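Local structure of taurine:2-oxoglutarate aminotransferase (Bifidobacterium kashiwanohense PV20-2, 6JIX) at residues 13-16 / 20-23; 31-34 / 40-43; 184-189 / 363-368; 204-209 / 243-248; 220-223 / 227-230. The protein binds pyridoxal 5'-phosphate and, as a class-III aminotransferase, probably transfers the amino group of taurine to 2-oxoglutarate to give glutamate. One frame throughout, in Å; residues are numbered along the deposited sequence.

In the fold
From the N terminus, contact 1 links helix 8-18 to the loop that follows it, and contact 2 then closes the hairpin of strands 33-37 and 40-43. These two lie in series, about 15 Å apart between centres, and both touch the second subunit. The other three are nested. Contact 3 closes a long loop, tying the link before helix 190-208 to strand 361-367; inside it contact 4 joins the ends of helices 190-208 and 234-245, and within that contact 5 closes a small loop after strand 213-219. Contacts 3 and 5 touch, their centres about 11 Å apart, whereas contact 4 stands on the far side of the chain's centre from contacts 1 and 2.

Contact 1 of 5, residues 13-16 / 20-23; sequences SLHS and MQSW. With GLU (glutamic acid), chain F.
His15 and Gln21 carry this contact by themselves, one side chain reaching from helix 8-18 and the other from the loop that follows it. The imidazole NE2 of His15 donates to Gln21 OE1 over 2.9 Å, and the bond is bent, with an N-H...O angle of 130°. Seen from the histidine, the oxygen sits at the ring edge close to its plane; seen from the glutamine, the donor lies well above the carbonyl plane. Ring and amide planes are 36° apart. The bend of the Gln21 chain at chi2 (61°) places the amide between helix and ligand, with OE1 toward His15 and Gln21 NE2 2.6 Å from OE2 of the bound glutamate; NE2 is also hydrogen-bonded to Pro84 O of the second subunit. A leucine in place of Gln21 would probably leave His15 NE2 without this acceptor and Pro84 of the second subunit without its donor. Further along the loop, Trp23 NE1 donates to the glutamate O at 3.1 Å. Ser22 OG adds a weak bond to OXT. Gln21, Ser22 and Trp23, with His24, thus form a glutamate-binding pocket at the subunit interface, with His15 of helix 8-18 bonded to the amide of Gln21.

Contact 2 of 5, residues 31-34 / 40-43; sequences KPIK and YFWD
Ile33 and Asp43 face each other as an antiparallel non-hydrogen-bonded pair, their CA atoms 4.3 Å apart, and the bond next to them runs from Lys34 N to Trp42 O over 2.9 Å, nearly straight at 170°. Weaker backbone contacts fill in round this bond: the CA of Ile33 also approaches Trp42 O, at 3.5 Å, and the CA of Asp43 comes up against Pro32 O, so carbonyls of both segments are met by CA-H groups of the other. The side chains of the facing pair diverge, and each finds a different environment. Ile33 crosses Phe41 at a slant, with Ile33 CG1 3.9 Å from Phe41 CD1 and Ile33 CG2 4.1 Å from Phe41 CB. The CG of Phe41 lies between its backbone N and carbonyl carbon (chi1 57°), which turns the ring toward Ile33; the ring also meets that of Tyr86 of the second subunit, close to a bound glutamate. On Asp43, the carboxylate is engaged within its own chain: OD2 is hydrogen-bonded to Tyr49 OH and OD1 to Lys47 N. Lys31 lies alongside through its aliphatic part, Lys31 CG being 4.2 Å from Asp43 CB, while Lys31 NZ stays 5.7 Å from Asp43 OD2, an opposite charge nearby but not a salt bridge. The two segments belong to a beta hairpin at the edge of this chain's mixed sheet, where strand 48-51 pairs with the other side of strand 40-43 and Lys31 and Ile33 make backbone hydrogen bonds to the second subunit.

Contact 3 of 5, residues 184-189 / 363-368; sequences YTRGVD and EARCIG
Glu363 OE2 is gripped twice by Arg186, which approaches side-on with NE and NH2, each 2.7 Å from that one oxygen. NH2 uses the syn lone pair of OE2, whereas NE meets the same atom nearly along its C-O axis. Both bonds lie in the guanidinium plane, and carboxylate and guanidinium are nearly coplanar, 19° apart. The bend of the Arg186 chain at chi3 (-48°) brings this edge of the group round to the acid. Glu363 OE1 is shared as well: Arg186 NH2 donates to it weakly at 3.0 Å, and Arg365 NH1 makes a second salt bridge to it, its hydrogen bond weak. One carboxylate therefore draws two arginines together, with Arg365 CD lying over a face of the Arg186 guanidinium. With a leucine at Arg186, Glu363 OE2 would probably lose both donors, leaving the acid to Arg365 within this network. Arg365 is anchored independently, through bonds to the carbonyls of Gly226 and Val227 and to Thr374. Away from the cofactor and glutamate sites, the network pins the loop between helices 179-182 and 190-208 onto strand 361-367 of an antiparallel sheet; Ala364 and Cys366 of this strand pack on helix 336-357.

Contact 4 of 5, residues 204-209 / 243-248; sequences QLQYEG and DKYGIL
Tyr245 meets both Leu205 and Gln206 of the neighbouring helix, touching different residues at successive points along its side chain. At its root, Tyr245 CB lies 3.5 Å from CD1 of Ile247, two residues on, so the chain packs against its own continuation there. The ring then leaves the helix with CG anti to the carbonyl carbon (chi1 -70°), and Tyr245 CD2 comes to 4.2 Å from Leu205 CD1, neither squarely on a face nor at an edge. Lys244 CG sits over the centre of one ring face, so the aliphatic part of that lysine covers the aromatic surface. At the tip, Tyr245 OH is 3.3 Å from Gln206 NE2 and 4.1 Å from Gln206 CG, the amide plane being turned 54° from the ring. The firm partner of the hydroxyl is Asp202, one turn earlier on helix 190-208: its OD1 is hydrogen-bonded to Tyr245 OH and also receives a weak bond from Gln206 NE2. Nearer the sheet, the second branch of Leu205 meets Ile247 tip to tip, Leu205 CD2 to Ile247 CD1 at 3.9 Å, and both residues also touch Val213 of the underlying sheet. Chemically the contact is layered: leucine, isoleucine and the inner part of the tyrosine form an apolar layer next to the sheet, probably shielded from water, while towards the surface a single carboxylate oxygen gathers the hydroxyl and the amide, consistent with a polar margin that orients the ring.

Contact 5 of 5, residues 220-223 / 227-230; sequences SIVG and VILP
Ile221 and Leu229 lie side by side and point the same way, with Ile221 CG2 3.9 Å from Leu229 CD2. With CG1 of the isoleucine anti to its carbonyl carbon (chi1 -70°), CG2 is the branch turned to Leu229 and, more loosely, to Val227, Ile221 CG2 lying 4.4 Å from Val227 CG1. The other branch is turned to Pro230, Ile221 CG1 being 4.2 Å from Pro230 CD, and the two side chains cross at about a right angle. Val222 and Ile228 form a second couple, side by side and pointing the same way, with Val222 CG1 3.9 Å from Ile228 CG1. Two backbone bonds tie the segments, one within this couple and one a residue further on. Ile228 N donates to Val222 O at 2.9 Å, and Val227 N to Gly223 O at 3.0 Å, the latter on a lone pair of the carbonyl. A water links the two backbones, accepting from Val222 N and donating to Ile228 O, so that these polar groups are satisfied within a buried contact. Ile228 is itself the centre of an inverse gamma turn, which bends the returning segment. The small loop so closed follows strand 213-219 and precedes helix 234-245. Gly223 lies close to the bound pyridoxal phosphate, while Ile221 and Val227 touch Phe370 of strand 370-376 and Leu229 touches Ile367 of strand 361-367.

Contact 1 of 5, residues 13-16 / 20-23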
# COMPACT_ATOMS: atom_id res chain seq x y z
N SER A 13 14.10 -7.87 -21.60
CA SER A 13 14.69 -6.63 -22.11
C SER A 13 13.87 -5.42 -21.66
O SER A 13 14.44 -4.42 -21.21
CB SER A 13 14.80 -6.70 -23.63
OG SER A 13 14.64 -5.42 -24.23
N LEU A 14 12.55 -5.48 -21.83
CA LEU A 14 11.69 -4.38 -21.41
C LEU A 14 11.78 -4.15 -19.91
O LEU A 14 11.77 -3.00 -19.44
CB LEU A 14 10.24 -4.64 -21.84
CG LEU A 14 10.09 -4.56 -23.35
CD1 LEU A 14 8.74 -4.02 -23.72
CD2 LEU A 14 11.17 -3.66 -23.91
N HIS A 15 11.86 -5.22 -19.12
CA HIS A 15 12.02 -5.05 -17.68
C HIS A 15 13.34 -4.35 -17.36
O HIS A 15 13.38 -3.41 -16.56
CB HIS A 15 11.93 -6.41 -16.97
CG HIS A 15 12.26 -6.34 -15.50
ND1 HIS A 15 11.30 -6.44 -14.52
CD2 HIS A 15 13.44 -6.17 -14.86
CE1 HIS A 15 11.87 -6.33 -13.33
NE2 HIS A 15 13.17 -6.17 -13.51
N SER A 16 14.43 -4.81 -17.98
CA SER A 16 15.75 -4.24 -17.70
C SER A 16 15.82 -2.77 -18.07
O SER A 16 16.62 -2.03 -17.49
CB SER A 16 16.82 -5.01 -18.47
OG SER A 16 17.36 -6.03 -17.66
N MET A 20 11.40 -0.34 -12.67
CA MET A 20 12.24 0.03 -11.54
C MET A 20 12.25 -1.11 -10.52
O MET A 20 11.23 -1.41 -9.89
CB MET A 20 11.80 1.36 -10.94
CG MET A 20 12.93 1.99 -10.13
SD MET A 20 12.91 3.79 -10.01
CE MET A 20 14.32 4.15 -11.02
N GLN A 21 13.41 -1.74 -10.38
CA GLN A 21 13.60 -2.92 -9.54
C GLN A 21 13.82 -2.54 -8.08
O GLN A 21 14.62 -1.65 -7.77
CB GLN A 21 14.80 -3.70 -10.05
CG GLN A 21 14.98 -5.01 -9.40
CD GLN A 21 13.81 -5.89 -9.65
OE1 GLN A 21 13.75 -6.58 -10.67
NE2 GLN A 21 12.86 -5.87 -8.72
N SER A 22 13.13 -3.22 -7.17
CA SER A 22 13.34 -2.99 -5.75
C SER A 22 14.71 -3.49 -5.30
O SER A 22 15.17 -4.56 -5.71
CB SER A 22 12.26 -3.68 -4.93
OG SER A 22 10.97 -3.22 -5.29
N TRP A 23 15.37 -2.68 -4.45
CA TRP A 23 16.56 -3.06 -3.68
C TRP A 23 17.74 -3.47 -4.57
O TRP A 23 18.53 -4.34 -4.18
CB TRP A 23 16.26 -4.18 -2.68
CG TRP A 23 15.01 -4.01 -1.84
CD1 TRP A 23 13.91 -4.80 -1.87
CD2 TRP A 23 14.77 -3.04 -0.80
NE1 TRP A 23 12.98 -4.39 -0.95
CE2 TRP A 23 13.48 -3.30 -0.28
CE3 TRP A 23 15.50 -1.97 -0.28
CZ2 TRP A 23 12.91 -2.54 0.75
CZ3 TRP A 23 14.93 -1.20 0.74
CH2 TRP A 23 13.65 -1.50 1.24
N GLU F . 12.73 -8.11 -1.99
CA GLU F . 12.29 -7.26 -3.09
C GLU F . 10.96 -6.54 -2.81
O GLU F . 10.64 -6.24 -1.62
CB GLU F . 12.28 -8.19 -4.30
CG GLU F . 12.65 -7.45 -5.58
CD GLU F . 14.10 -7.62 -6.03
OE1 GLU F . 14.95 -8.27 -5.37
OE2 GLU F . 14.43 -7.08 -7.11
OXT GLU F . 10.23 -6.19 -3.77

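Contact 2 of 5, residues 31-34 / 40-43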
# COMPACT_ATOMS: atom_id res chain seq x y z
N LYS A 31 15.81 -12.78 -14.95
CA LYS A 31 15.14 -14.00 -15.38
C LYS A 31 13.67 -13.70 -15.67
O LYS A 31 12.96 -13.22 -14.78
CB LYS A 31 15.27 -15.08 -14.30
CG LYS A 31 15.25 -16.51 -14.85
CD LYS A 31 15.68 -17.56 -13.81
CE LYS A 31 16.92 -17.13 -13.03
NZ LYS A 31 18.20 -17.32 -13.77
N PRO A 32 13.18 -13.96 -16.90
CA PRO A 32 11.75 -13.76 -17.19
C PRO A 32 10.91 -14.99 -16.87
O PRO A 32 11.26 -16.10 -17.28
CB PRO A 32 11.75 -13.43 -18.68
CG PRO A 32 12.88 -14.26 -19.21
CD PRO A 32 13.91 -14.38 -18.11
N ILE A 33 9.83 -14.81 -16.11
CA ILE A 33 8.97 -15.90 -15.66
C ILE A 33 7.68 -15.86 -16.46
O ILE A 33 7.02 -14.81 -16.54
CB ILE A 33 8.71 -15.84 -14.15
CG1 ILE A 33 10.02 -16.07 -13.40
CG2 ILE A 33 7.71 -16.89 -13.73
CD1 ILE A 33 10.62 -17.43 -13.60
N LYS A 34 7.32 -17.01 -17.04
CA LYS A 34 6.23 -17.14 -17.99
C LYS A 34 4.96 -17.69 -17.36
O LYS A 34 3.85 -17.33 -17.80
CB LYS A 34 6.67 -18.04 -19.16
CG LYS A 34 5.56 -18.65 -20.02
CD LYS A 34 6.16 -19.16 -21.33
CE LYS A 34 5.11 -19.33 -22.42
NZ LYS A 34 4.62 -20.74 -22.42
N TYR A 40 5.76 -24.50 -8.22
CA TYR A 40 6.75 -24.28 -9.26
C TYR A 40 6.45 -23.01 -10.04
O TYR A 40 5.33 -22.49 -10.03
CB TYR A 40 6.83 -25.45 -10.26
CG TYR A 40 6.93 -26.79 -9.58
CD1 TYR A 40 8.14 -27.24 -9.05
CD2 TYR A 40 5.81 -27.59 -9.44
CE1 TYR A 40 8.22 -28.46 -8.40
CE2 TYR A 40 5.88 -28.81 -8.80
CZ TYR A 40 7.09 -29.24 -8.29
OH TYR A 40 7.15 -30.46 -7.64
N PHE A 41 7.47 -22.52 -10.74
CA PHE A 41 7.30 -21.53 -11.79
C PHE A 41 8.37 -21.79 -12.85
O PHE A 41 9.33 -22.54 -12.61
CB PHE A 41 7.32 -20.09 -11.27
CG PHE A 41 8.56 -19.72 -10.50
CD1 PHE A 41 9.70 -19.29 -11.17
CD2 PHE A 41 8.57 -19.74 -9.12
CE1 PHE A 41 10.83 -18.91 -10.46
CE2 PHE A 41 9.69 -19.38 -8.41
CZ PHE A 41 10.83 -18.96 -9.08
N TRP A 42 8.16 -21.22 -14.05
CA TRP A 42 8.97 -21.54 -15.21
C TRP A 42 9.45 -20.28 -15.91
O TRP A 42 8.67 -19.34 -16.10
CB TRP A 42 8.17 -22.40 -16.21
CG TRP A 42 7.86 -23.79 -15.71
CD1 TRP A 42 8.55 -24.94 -15.98
CD2 TRP A 42 6.78 -24.16 -14.85
NE1 TRP A 42 7.97 -26.00 -15.34
CE2 TRP A 42 6.88 -25.55 -14.64
CE3 TRP A 42 5.73 -23.46 -14.25
CZ2 TRP A 42 5.97 -26.26 -13.84
CZ3 TRP A 42 4.83 -24.17 -13.46
CH2 TRP A 42 4.96 -25.54 -13.26
N ASP A 43 10.71 -20.29 -16.35
CA ASP A 43 11.19 -19.22 -17.21
C ASP A 43 10.78 -19.53 -18.65
O ASP A 43 10.19 -20.58 -18.94
CB ASP A 43 12.70 -19.03 -17.06
CG ASP A 43 13.51 -20.29 -17.42
OD1 ASP A 43 13.11 -21.00 -18.37
OD2 ASP A 43 14.55 -20.56 -16.75

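Contact 3 of 5, residues 184-189 / 363-368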
# COMPACT_ATOMS: atom_id res chain seq x y z
N TYR A 184 24.67 -18.25 22.73
CA TYR A 184 23.93 -19.21 23.55
C TYR A 184 23.43 -20.38 22.69
O TYR A 184 23.72 -20.47 21.49
CB TYR A 184 22.78 -18.53 24.28
CG TYR A 184 23.17 -17.24 24.98
CD1 TYR A 184 23.76 -17.26 26.24
CD2 TYR A 184 22.94 -16.02 24.39
CE1 TYR A 184 24.11 -16.08 26.89
CE2 TYR A 184 23.28 -14.85 25.01
CZ TYR A 184 23.86 -14.88 26.26
OH TYR A 184 24.19 -13.69 26.86
N THR A 185 22.66 -21.26 23.32
CA THR A 185 22.24 -22.53 22.72
C THR A 185 20.77 -22.80 23.03
O THR A 185 20.42 -23.00 24.20
CB THR A 185 23.12 -23.68 23.24
OG1 THR A 185 24.50 -23.33 23.04
CG2 THR A 185 22.81 -24.96 22.49
N ARG A 186 19.93 -22.85 21.99
CA ARG A 186 18.48 -22.92 22.15
C ARG A 186 18.03 -24.05 23.07
O ARG A 186 16.96 -23.98 23.68
CB ARG A 186 17.79 -23.03 20.78
CG ARG A 186 16.43 -22.31 20.68
CD ARG A 186 16.03 -21.99 19.22
NE ARG A 186 17.12 -21.36 18.47
CZ ARG A 186 17.22 -20.04 18.24
NH1 ARG A 186 16.28 -19.23 18.70
NH2 ARG A 186 18.26 -19.54 17.56
N GLY A 187 18.80 -25.12 23.17
CA GLY A 187 18.29 -26.11 24.09
C GLY A 187 18.40 -25.67 25.55
O GLY A 187 17.39 -25.44 26.22
N VAL A 188 19.63 -25.47 26.01
CA VAL A 188 19.94 -25.31 27.43
C VAL A 188 19.90 -23.88 27.98
O VAL A 188 20.19 -23.67 29.16
CB VAL A 188 21.31 -25.97 27.70
CG1 VAL A 188 21.16 -27.49 27.66
CG2 VAL A 188 22.33 -25.54 26.62
N ASP A 189 19.71 -22.85 27.13
CA ASP A 189 20.01 -21.49 27.61
C ASP A 189 18.84 -20.51 27.69
O ASP A 189 19.02 -19.38 28.15
CB ASP A 189 21.11 -20.87 26.73
CG ASP A 189 22.48 -21.25 27.20
OD1 ASP A 189 22.62 -21.50 28.43
OD2 ASP A 189 23.39 -21.34 26.35
N GLU A 363 23.53 -23.36 12.79
CA GLU A 363 22.28 -23.62 13.49
C GLU A 363 21.16 -23.81 12.48
O GLU A 363 21.22 -23.31 11.36
CB GLU A 363 21.91 -22.47 14.45
CG GLU A 363 21.00 -22.86 15.61
CD GLU A 363 20.23 -21.68 16.20
OE1 GLU A 363 20.38 -20.55 15.69
OE2 GLU A 363 19.44 -21.90 17.15
N ALA A 364 20.15 -24.55 12.90
CA ALA A 364 18.94 -24.73 12.12
C ALA A 364 17.77 -24.33 12.99
O ALA A 364 17.71 -24.71 14.16
CB ALA A 364 18.78 -26.17 11.62
N ARG A 365 16.89 -23.51 12.45
CA ARG A 365 15.65 -23.17 13.12
C ARG A 365 14.52 -23.52 12.17
O ARG A 365 14.63 -23.32 10.96
CB ARG A 365 15.63 -21.69 13.50
CG ARG A 365 16.72 -21.30 14.51
CD ARG A 365 16.88 -19.80 14.65
NE ARG A 365 17.24 -19.19 13.37
CZ ARG A 365 18.43 -19.31 12.78
NH1 ARG A 365 19.40 -20.02 13.35
NH2 ARG A 365 18.65 -18.71 11.62
N CYS A 366 13.44 -24.07 12.72
CA CYS A 366 12.33 -24.49 11.90
C CYS A 366 11.12 -24.62 12.80
O CYS A 366 11.18 -25.38 13.77
CB CYS A 366 12.61 -25.83 11.20
SG CYS A 366 11.12 -26.58 10.38
N ILE A 367 10.05 -23.91 12.48
CA ILE A 367 8.73 -24.14 13.07
C ILE A 367 7.72 -24.20 11.93
O ILE A 367 7.63 -23.26 11.13
CB ILE A 367 8.36 -23.06 14.09
CG1 ILE A 367 7.07 -23.45 14.81
CG2 ILE A 367 8.27 -21.71 13.43
CD1 ILE A 367 6.78 -22.57 15.98
N GLY A 368 6.97 -25.30 11.85
CA GLY A 368 6.13 -25.54 10.68
C GLY A 368 6.98 -25.60 9.43
O GLY A 368 7.97 -26.33 9.33

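Contact 4 of 5, residues 204-209 / 243-248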
# COMPACT_ATOMS: atom_id res chain seq x y z
N GLN A 204 14.91 -0.33 29.72
CA GLN A 204 14.80 0.69 28.69
C GLN A 204 13.42 1.34 28.69
O GLN A 204 13.31 2.57 28.56
CB GLN A 204 15.11 0.10 27.32
CG GLN A 204 15.15 1.16 26.25
CD GLN A 204 15.47 0.60 24.90
OE1 GLN A 204 15.37 -0.60 24.69
NE2 GLN A 204 15.87 1.46 23.97
N LEU A 205 12.36 0.55 28.87
CA LEU A 205 11.04 1.15 29.03
C LEU A 205 11.03 2.14 30.19
O LEU A 205 10.52 3.26 30.06
CB LEU A 205 9.99 0.06 29.25
CG LEU A 205 9.60 -0.79 28.04
CD1 LEU A 205 8.80 -2.01 28.50
CD2 LEU A 205 8.82 0.05 27.03
N GLN A 206 11.62 1.75 31.32
CA GLN A 206 11.65 2.66 32.47
C GLN A 206 12.40 3.94 32.14
O GLN A 206 11.99 5.03 32.55
CB GLN A 206 12.31 1.99 33.67
CG GLN A 206 11.34 1.38 34.65
CD GLN A 206 11.96 0.27 35.47
OE1 GLN A 206 12.88 0.50 36.25
NE2 GLN A 206 11.47 -0.94 35.29
N TYR A 207 13.50 3.85 31.39
CA TYR A 207 14.30 5.03 31.06
C TYR A 207 13.69 5.87 29.93
O TYR A 207 14.14 6.99 29.71
CB TYR A 207 15.74 4.61 30.72
CG TYR A 207 16.66 4.64 31.95
CD1 TYR A 207 17.36 5.79 32.31
CD2 TYR A 207 16.79 3.51 32.76
CE1 TYR A 207 18.17 5.81 33.44
CE2 TYR A 207 17.59 3.52 33.89
CZ TYR A 207 18.28 4.67 34.23
OH TYR A 207 19.08 4.64 35.36
N GLU A 208 12.66 5.37 29.24
CA GLU A 208 11.93 6.16 28.27
C GLU A 208 10.61 6.70 28.80
O GLU A 208 9.96 7.50 28.11
CB GLU A 208 11.67 5.34 27.00
CG GLU A 208 12.92 5.01 26.20
CD GLU A 208 13.49 6.22 25.52
OE1 GLU A 208 12.89 7.30 25.69
OE2 GLU A 208 14.52 6.08 24.82
N GLY A 209 10.20 6.29 30.01
CA GLY A 209 8.91 6.65 30.56
C GLY A 209 7.80 5.75 30.05
O GLY A 209 7.24 5.97 28.96
N ASP A 243 1.24 -5.37 29.70
CA ASP A 243 0.14 -5.38 30.66
C ASP A 243 0.47 -4.51 31.87
O ASP A 243 -0.35 -3.71 32.32
CB ASP A 243 -0.16 -6.81 31.09
CG ASP A 243 -0.80 -7.65 29.99
OD1 ASP A 243 -1.24 -7.10 28.95
OD2 ASP A 243 -0.88 -8.88 30.18
N LYS A 244 1.68 -4.68 32.41
CA LYS A 244 2.10 -3.90 33.57
C LYS A 244 2.01 -2.40 33.30
O LYS A 244 1.57 -1.64 34.16
CB LYS A 244 3.53 -4.28 33.95
CG LYS A 244 4.03 -3.68 35.24
CD LYS A 244 5.42 -4.21 35.58
CE LYS A 244 6.12 -3.33 36.61
NZ LYS A 244 7.02 -4.14 37.50
N TYR A 245 2.39 -1.97 32.10
CA TYR A 245 2.61 -0.56 31.80
C TYR A 245 1.49 0.09 31.00
O TYR A 245 1.53 1.31 30.79
CB TYR A 245 3.94 -0.40 31.07
CG TYR A 245 5.11 -0.67 31.99
CD1 TYR A 245 5.25 0.02 33.19
CD2 TYR A 245 6.06 -1.63 31.69
CE1 TYR A 245 6.30 -0.21 34.03
CE2 TYR A 245 7.13 -1.87 32.54
CZ TYR A 245 7.24 -1.16 33.72
OH TYR A 245 8.29 -1.39 34.59
N GLY A 246 0.49 -0.67 30.57
CA GLY A 246 -0.56 -0.11 29.74
C GLY A 246 -0.17 0.10 28.30
O GLY A 246 -0.78 0.94 27.62
N ILE A 247 0.85 -0.60 27.82
CA ILE A 247 1.34 -0.51 26.45
C ILE A 247 0.63 -1.57 25.62
O ILE A 247 0.53 -2.74 26.04
CB ILE A 247 2.86 -0.75 26.43
CG1 ILE A 247 3.61 0.37 27.16
CG2 ILE A 247 3.36 -1.00 25.03
CD1 ILE A 247 4.97 -0.09 27.71
N LEU A 248 0.16 -1.20 24.43
CA LEU A 248 -0.42 -2.19 23.53
C LEU A 248 0.69 -3.03 22.91
O LEU A 248 1.77 -2.53 22.58
CB LEU A 248 -1.24 -1.52 22.42
CG LEU A 248 -2.36 -0.58 22.88
CD1 LEU A 248 -2.97 0.13 21.71
CD2 LEU A 248 -3.40 -1.35 23.62

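Contact 5 of 5, residues 220-223 / 227-230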
# COMPACT_ATOMS: atom_id res chain seq x y z
N SER A 220 6.01 -11.65 15.31
CA SER A 220 5.75 -12.79 16.19
C SER A 220 6.98 -13.69 16.27
O SER A 220 7.48 -14.00 17.36
CB SER A 220 4.53 -13.58 15.69
OG SER A 220 3.33 -12.82 15.79
N ILE A 221 7.53 -14.06 15.11
CA ILE A 221 8.84 -14.68 14.98
C ILE A 221 9.58 -13.89 13.92
O ILE A 221 9.06 -13.73 12.81
CB ILE A 221 8.74 -16.16 14.58
CG1 ILE A 221 8.18 -17.00 15.72
CG2 ILE A 221 10.12 -16.70 14.17
CD1 ILE A 221 7.55 -18.32 15.27
N VAL A 222 10.75 -13.35 14.27
CA VAL A 222 11.47 -12.50 13.30
C VAL A 222 11.73 -13.30 12.03
O VAL A 222 12.41 -14.34 12.07
CB VAL A 222 12.76 -11.93 13.90
CG1 VAL A 222 13.70 -11.49 12.80
CG2 VAL A 222 12.44 -10.75 14.80
N GLY A 223 11.23 -12.80 10.90
CA GLY A 223 11.18 -13.57 9.67
C GLY A 223 12.27 -13.34 8.65
O GLY A 223 13.24 -14.10 8.58
N VAL A 227 14.28 -16.10 10.56
CA VAL A 227 13.47 -17.04 11.34
C VAL A 227 14.10 -17.19 12.72
O VAL A 227 14.46 -18.30 13.14
CB VAL A 227 13.35 -18.41 10.64
CG1 VAL A 227 12.27 -19.25 11.28
CG2 VAL A 227 13.04 -18.21 9.16
N ILE A 228 14.23 -16.08 13.43
CA ILE A 228 14.95 -16.05 14.71
C ILE A 228 13.93 -16.42 15.79
O ILE A 228 13.30 -15.56 16.41
CB ILE A 228 15.62 -14.70 14.96
CG1 ILE A 228 16.30 -14.21 13.67
CG2 ILE A 228 16.65 -14.82 16.07
CD1 ILE A 228 16.54 -12.72 13.61
N LEU A 229 13.78 -17.72 16.00
CA LEU A 229 12.92 -18.22 17.06
C LEU A 229 13.33 -17.60 18.40
O LEU A 229 14.52 -17.61 18.73
CB LEU A 229 13.00 -19.74 17.14
CG LEU A 229 12.68 -20.45 15.82
CD1 LEU A 229 13.01 -21.93 15.90
CD2 LEU A 229 11.20 -20.21 15.42
N PRO A 230 12.39 -17.04 19.15
CA PRO A 230 12.73 -16.41 20.44
C PRO A 230 13.02 -17.45 21.50
O PRO A 230 12.51 -18.58 21.43
CB PRO A 230 11.45 -15.63 20.78
CG PRO A 230 10.36 -16.42 20.12
CD PRO A 230 10.97 -16.88 18.82
O HOH W 1 11.14 -13.73 17.18